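Local coordinates for protein putative NAD-dependent epimerase/dehydratase (Bacillus halodurans, PDB 3E8X) that binds NADP and is probably an NAD(P)-dependent epimerase or dehydratase whose substrate is not known, at residues 193-197 with 198-202; 225-228 with 229-233. All coordinates share one frame; numbering follows the deposited sequence. Where two conformers were deposited one is given.

Both contacts are local turns at the start of a helix, and they follow each other along the chain: contact 1 joins strand 195-196 to helix 197-207, and contact 2 forms the short helix 227-232 directly after strand 216-223. Their centres lie 14 Å apart, contact 2 farther from the middle of the chain. Strands 195-196 and 216-223, which lead into the two contacts, both pair in parallel with strand 164-174. They meet where I227 CD1 packs 3.6 Å from K202 CB and also against D199. Contact 1 reaches the NADP diphosphate through R197, whereas contact 2 belongs to the outer packing of the fold.

Contact 1 (193-197 with 198-202); sequences RSITR and HDVAK. With NAP (NADP nicotinamide-adenine-dinucleotide phosphate), chain B.
An N-cap joins strand 195-196 to helix 197-207 beside the NADP site of this Rossmann-like fold, with T196 at the N-cap position, paired with D199 three residues on. T196 OG1 accepts from D199 N at 3.2 Å, N-H...O angle 148°, and donates to D199 OD2 at 2.7 Å, reaching that oxygen from above the carboxylate plane. A chi1 of 74° sets the hydroxyl between the backbone N and the carbonyl carbon of T196, where it can meet both the amide and the carboxylate of D199. The backbone carries on from there, V200 N bonding to T196 O and A201 N to R197 O. Next to the cap, I195 CG2 packs 3.7 Å from V200 CG2, the two side chains crossing at about a right angle. An alanine at T196 would remove the hydroxyl and is likely to leave D199 N without its side-chain cap and OD2 one donor short. D199 is held further by N222, T179 and G180, tying the cap to neighbouring loops and strand 216-223. R197, the first residue after the cap, extends its chain from CG to NE to meet the cofactor: NE donates to NAP O1N at 2.6 Å, nearly straight at 163°, and NH2 adds a weak bond to the same oxygen. With N175 holding NH1, the guanidinium is fixed edge-on to the nicotinamide-side phosphate, whose negative charge it probably offsets.

Contact 2 (225-228 with 229-233); sequences TPIA and KVVEQ
T225 and V230 meet methyl to methyl across the first turn of helix 227-232. T225 CG2 lies 3.4 Å from V230 CG2, closer than carbon atoms usually pack, and T225 CB is nearly as near to the same methyl. The two side chains cross obliquely. CG2 of T225 stands anti to the backbone N, on the side of the carbonyl carbon, which brings the methyl against the valine. V230 offers the branch beside its own backbone N, while its side chain also rests on V182 and V184 of strand 181-185.

K229 approaches the same threonine methyl from another direction. Its chain runs fully extended and crosses T225 at about a right angle, CG passing 4.1 Å from T225 CG2, so the aliphatic part makes the contact. On the buried face, I227 and V231 stand one turn apart, their CG2 methyls only loosely matched at 4.5 Å, while V231 CG2 lies closer to I227 O. V231 and A228 also touch E206 of helix 197-207. On the exposed face, CG of E232, beside its own backbone N, lies 3.2 Å from A228 O, next to the backbone bond that E232 N makes to this oxygen.

Three successive i to i+4 bonds bind the turn. V230 N meets P226 O at 3.1 Å with an N-H...O angle of 160°, and the bonds from V231 N to I227 O and from E232 N to A228 O follow. P226 occupies the N-cap position, and the whole is a short amphipathic alpha-helix with a proline at its N-cap, its apolar face laid against strand 181-185 and helix 197-207.

Contact 1 (193-197 with 198-202)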
loop_
_atom_site.group_PDB
_atom_site.type_symbol
_atom_site.label_atom_id
_atom_site.label_comp_id
_atom_site.label_asym_id
_atom_site.label_seq_id
_atom_site.Cartn_x
_atom_site.Cartn_y
_atom_site.Cartn_z
ATOM N N ARG A 193 -13.543 -20.969 12.346
ATOM C CA ARG A 193 -13.335 -20.735 13.762
ATOM C C ARG A 193 -12.767 -19.330 13.979
ATOM O O ARG A 193 -12.369 -18.647 13.031
ATOM C CB ARG A 193 -12.400 -21.811 14.358
ATOM C CG ARG A 193 -13.073 -23.191 14.546
ATOM C CD ARG A 193 -12.372 -24.088 15.606
ATOM N NE ARG A 193 -12.426 -23.552 16.980
ATOM C CZ ARG A 193 -12.191 -24.260 18.091
ATOM N NH1 ARG A 193 -11.898 -25.558 18.032
ATOM N NH2 ARG A 193 -12.249 -23.657 19.273
ATOM N N SER A 194 -12.768 -18.926 15.241
ATOM C CA SER A 194 -12.247 -17.664 15.757
ATOM C C SER A 194 -10.985 -17.913 16.566
ATOM O O SER A 194 -10.595 -19.064 16.781
ATOM C CB SER A 194 -13.286 -17.052 16.703
ATOM O OG SER A 194 -13.999 -16.019 16.093
ATOM N N ILE A 195 -10.361 -16.838 17.060
ATOM C CA ILE A 195 -9.320 -16.992 18.061
ATOM C C ILE A 195 -9.484 -15.873 19.092
ATOM O O ILE A 195 -9.764 -14.736 18.727
ATOM C CB ILE A 195 -7.838 -17.024 17.450
ATOM C CG1 ILE A 195 -6.800 -17.334 18.562
ATOM C CG2 ILE A 195 -7.466 -15.713 16.616
ATOM C CD1 ILE A 195 -5.435 -17.758 18.034
ATOM N N THR A 196 -9.299 -16.202 20.368
ATOM C CA THR A 196 -9.379 -15.181 21.396
ATOM C C THR A 196 -8.168 -14.235 21.295
ATOM O O THR A 196 -7.078 -14.632 20.910
ATOM C CB THR A 196 -9.548 -15.739 22.839
ATOM O OG1 THR A 196 -8.327 -16.313 23.320
ATOM C CG2 THR A 196 -10.693 -16.747 22.929
ATOM N N ARG A 197 -8.380 -12.979 21.627
ATOM C CA ARG A 197 -7.279 -12.032 21.694
ATOM C C ARG A 197 -6.192 -12.432 22.729
ATOM O O ARG A 197 -4.999 -12.124 22.538
ATOM C CB ARG A 197 -7.830 -10.640 21.974
ATOM C CG ARG A 197 -8.587 -10.033 20.823
ATOM C CD ARG A 197 -9.036 -8.597 21.141
ATOM N NE ARG A 197 -9.542 -7.910 19.957
ATOM C CZ ARG A 197 -10.762 -8.063 19.474
ATOM N NH1 ARG A 197 -11.651 -8.824 20.088
ATOM N NH2 ARG A 197 -11.107 -7.417 18.382
ATOM N N HIS A 198 -6.612 -13.061 23.830
ATOM C CA HIS A 198 -5.694 -13.578 24.850
ATOM C C HIS A 198 -4.705 -14.563 24.210
ATOM O O HIS A 198 -3.518 -14.498 24.447
ATOM C CB HIS A 198 -6.417 -14.330 25.967
ATOM C CG HIS A 198 -6.974 -13.470 27.045
ATOM N ND1 HIS A 198 -6.175 -12.803 27.950
ATOM C CD2 HIS A 198 -8.262 -13.197 27.396
ATOM C CE1 HIS A 198 -6.948 -12.128 28.792
ATOM N NE2 HIS A 198 -8.218 -12.366 28.494
ATOM N N ASP A 199 -5.233 -15.460 23.397
ATOM C CA ASP A 199 -4.469 -16.520 22.815
ATOM C C ASP A 199 -3.537 -16.019 21.729
ATOM O O ASP A 199 -2.432 -16.524 21.616
ATOM C CB ASP A 199 -5.386 -17.656 22.327
ATOM C CG ASP A 199 -6.005 -18.468 23.463
ATOM O OD1 ASP A 199 -5.266 -18.786 24.441
ATOM O OD2 ASP A 199 -7.231 -18.821 23.344
ATOM N N VAL A 200 -3.944 -15.008 20.951
ATOM C CA VAL A 200 -3.062 -14.337 19.995
ATOM C C VAL A 200 -1.872 -13.773 20.751
ATOM O O VAL A 200 -0.743 -13.933 20.314
ATOM C CB VAL A 200 -3.782 -13.179 19.205
ATOM C CG1 VAL A 200 -2.801 -12.411 18.268
ATOM C CG2 VAL A 200 -4.969 -13.731 18.446
ATOM N N ALA A 201 -2.137 -13.096 21.877
ATOM C CA ALA A 201 -1.071 -12.509 22.658
ATOM C C ALA A 201 -0.082 -13.608 23.126
ATOM O O ALA A 201 1.128 -13.399 23.108
ATOM C CB ALA A 201 -1.619 -11.668 23.834
ATOM N N LYS A 202 -0.628 -14.735 23.590
ATOM C CA LYS A 202 0.146 -15.886 24.042
ATOM C C LYS A 202 1.034 -16.455 22.930
ATOM O O LYS A 202 2.193 -16.788 23.158
ATOM C CB LYS A 202 -0.792 -16.982 24.585
ATOM C CG LYS A 202 -1.221 -16.787 26.005
ATOM C CD LYS A 202 -2.244 -17.839 26.433
ATOM C CE LYS A 202 -3.033 -17.437 27.674
ATOM N NZ LYS A 202 -2.155 -17.168 28.833
HETATM P PA NAP B . -7.295 -2.504 18.809
HETATM O O1A NAP B . -8.053 -1.574 17.857
HETATM O O2A NAP B . -7.878 -2.825 20.168
HETATM O O5B NAP B . -5.790 -1.914 18.906
HETATM C C5B NAP B . -5.277 -0.885 18.040
HETATM C C4B NAP B . -4.353 0.098 18.757
HETATM O O4B NAP B . -3.730 0.902 17.739
HETATM C C3B NAP B . -5.046 1.081 19.734
HETATM O O3B NAP B . -4.549 1.019 21.083
HETATM C C2B NAP B . -4.736 2.460 19.174
HETATM O O2B NAP B . -4.484 3.509 20.141
HETATM C C1B NAP B . -3.478 2.167 18.341
HETATM N N9A NAP B . -3.235 3.280 17.389
HETATM C C8A NAP B . -4.124 3.816 16.537
HETATM N N7A NAP B . -3.536 4.836 15.882
HETATM C C5A NAP B . -2.268 4.926 16.332
HETATM C C6A NAP B . -1.190 5.768 16.040
HETATM N N6A NAP B . -1.320 6.739 15.113
HETATM N N1A NAP B . -0.014 5.635 16.697
HETATM C C2A NAP B . 0.119 4.682 17.620
HETATM N N3A NAP B . -0.897 3.851 17.931
HETATM C C4A NAP B . -2.095 3.952 17.297
HETATM O O3 NAP B . -7.080 -3.918 18.013
HETATM P PN NAP B . -6.915 -5.418 18.638
HETATM O O1N NAP B . -8.304 -5.976 18.782
HETATM O O2N NAP B . -5.874 -5.308 19.731
HETATM O O5D NAP B . -6.362 -6.303 17.419
HETATM C C5D NAP B . -4.994 -6.249 17.033
HETATM C C4D NAP B . -4.943 -6.286 15.516
HETATM O O4D NAP B . -5.474 -7.510 15.004
HETATM C C3D NAP B . -5.784 -5.177 14.901
HETATM O O3D NAP B . -4.999 -3.976 14.846
HETATM C C2D NAP B . -6.262 -5.768 13.571
HETATM O O2D NAP B . -5.580 -5.238 12.454
HETATM C C1D NAP B . -5.962 -7.282 13.670
HETATM N N1N NAP B . -7.101 -8.202 13.362
HETATM C C2N NAP B . -8.357 -7.988 13.822
HETATM C C3N NAP B . -9.393 -8.898 13.516
HETATM C C7N NAP B . -10.803 -8.728 14.036
HETATM O O7N NAP B . -11.566 -9.712 14.021
HETATM N N7N NAP B . -11.163 -7.540 14.550
HETATM C C4N NAP B . -9.109 -10.020 12.735
HETATM C C5N NAP B . -7.816 -10.217 12.283
HETATM C C6N NAP B . -6.839 -9.294 12.617
HETATM P P2B NAP B . -5.606 4.169 21.135
HETATM O O1X NAP B . -5.633 3.303 22.366
HETATM O O2X NAP B . -5.057 5.562 21.426
HETATM O O3X NAP B . -6.888 4.084 20.334
#

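Contact 2 (225-228 with 229-233)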
loop_
_atom_site.group_PDB
_atom_site.type_symbol
_atom_site.label_atom_id
_atom_site.label_comp_id
_atom_site.label_asym_id
_atom_site.label_seq_id
_atom_site.Cartn_x
_atom_site.Cartn_y
_atom_site.Cartn_z
ATOM N N THR A 225 -4.281 -27.838 20.050
ATOM C CA THR A 225 -2.905 -28.071 20.352
ATOM C C THR A 225 -2.407 -26.963 21.282
ATOM O O THR A 225 -2.573 -25.783 21.000
ATOM C CB THR A 225 -2.045 -28.084 19.086
ATOM O OG1 THR A 225 -2.646 -28.925 18.104
ATOM C CG2 THR A 225 -0.617 -28.521 19.386
ATOM N N PRO A 226 -1.771 -27.349 22.395
ATOM C CA PRO A 226 -1.181 -26.330 23.259
ATOM C C PRO A 226 -0.212 -25.388 22.518
ATOM O O PRO A 226 0.587 -25.838 21.721
ATOM C CB PRO A 226 -0.482 -27.162 24.341
ATOM C CG PRO A 226 -1.292 -28.440 24.409
ATOM C CD PRO A 226 -1.618 -28.712 22.955
ATOM N N ILE A 227 -0.284 -24.095 22.824
ATOM C CA ILE A 227 0.486 -23.051 22.157
ATOM C C ILE A 227 2.019 -23.297 22.141
ATOM O O ILE A 227 2.659 -23.065 21.153
ATOM C CB ILE A 227 0.146 -21.623 22.775
ATOM C CG1 ILE A 227 -1.260 -21.172 22.334
ATOM C CG2 ILE A 227 1.239 -20.571 22.388
ATOM C CD1 ILE A 227 -1.917 -20.088 23.183
ATOM N N ALA A 228 2.601 -23.748 23.244
ATOM C CA ALA A 228 4.035 -24.065 23.318
ATOM C C ALA A 228 4.430 -25.121 22.280
ATOM O O ALA A 228 5.418 -24.965 21.594
ATOM C CB ALA A 228 4.434 -24.529 24.731
ATOM N N LYS A 229 3.624 -26.170 22.169
ATOM C CA LYS A 229 3.864 -27.242 21.216
ATOM C C LYS A 229 3.692 -26.804 19.750
ATOM O O LYS A 229 4.460 -27.205 18.866
ATOM C CB LYS A 229 2.987 -28.440 21.567
ATOM C CG LYS A 229 3.124 -29.588 20.636
ATOM C CD LYS A 229 2.340 -30.784 21.128
ATOM C CE LYS A 229 2.359 -31.873 20.129
ATOM N NZ LYS A 229 1.376 -32.898 20.494
ATOM N N VAL A 230 2.695 -25.972 19.480
ATOM C CA VAL A 230 2.495 -25.438 18.134
ATOM C C VAL A 230 3.735 -24.655 17.703
ATOM O O VAL A 230 4.189 -24.789 16.568
ATOM C CB VAL A 230 1.179 -24.565 18.053
ATOM C CG1 VAL A 230 1.233 -23.650 16.949
ATOM C CG2 VAL A 230 -0.108 -25.471 17.925
ATOM N N VAL A 231 4.289 -23.846 18.622
ATOM C CA VAL A 231 5.420 -22.981 18.319
ATOM C C VAL A 231 6.685 -23.793 18.122
ATOM O O VAL A 231 7.482 -23.445 17.270
ATOM C CB VAL A 231 5.611 -21.805 19.364
ATOM C CG1 VAL A 231 6.970 -21.079 19.177
ATOM C CG2 VAL A 231 4.433 -20.759 19.258
ATOM N N GLU A 232 6.859 -24.874 18.902
ATOM C CA GLU A 232 7.951 -25.840 18.731
ATOM C C GLU A 232 8.031 -26.422 17.347
ATOM O O GLU A 232 9.111 -26.718 16.873
ATOM C CB GLU A 232 7.802 -27.003 19.697
ATOM C CG GLU A 232 8.166 -26.629 21.130
ATOM C CD GLU A 232 7.655 -27.615 22.199
ATOM O OE1 GLU A 232 7.089 -28.704 21.879
ATOM O OE2 GLU A 232 7.831 -27.258 23.387
ATOM N N GLN A 233 6.877 -26.574 16.702
ATOM C CA GLN A 233 6.782 -27.269 15.422
ATOM C C GLN A 233 6.671 -26.342 14.244
ATOM O O GLN A 233 6.638 -26.788 13.130
ATOM C CB GLN A 233 5.617 -28.235 15.485
ATOM C CG GLN A 233 5.860 -29.287 16.559
ATOM C CD GLN A 233 4.869 -30.380 16.571
ATOM O OE1 GLN A 233 4.255 -30.693 15.540
ATOM N NE2 GLN A 233 4.751 -31.041 17.703
#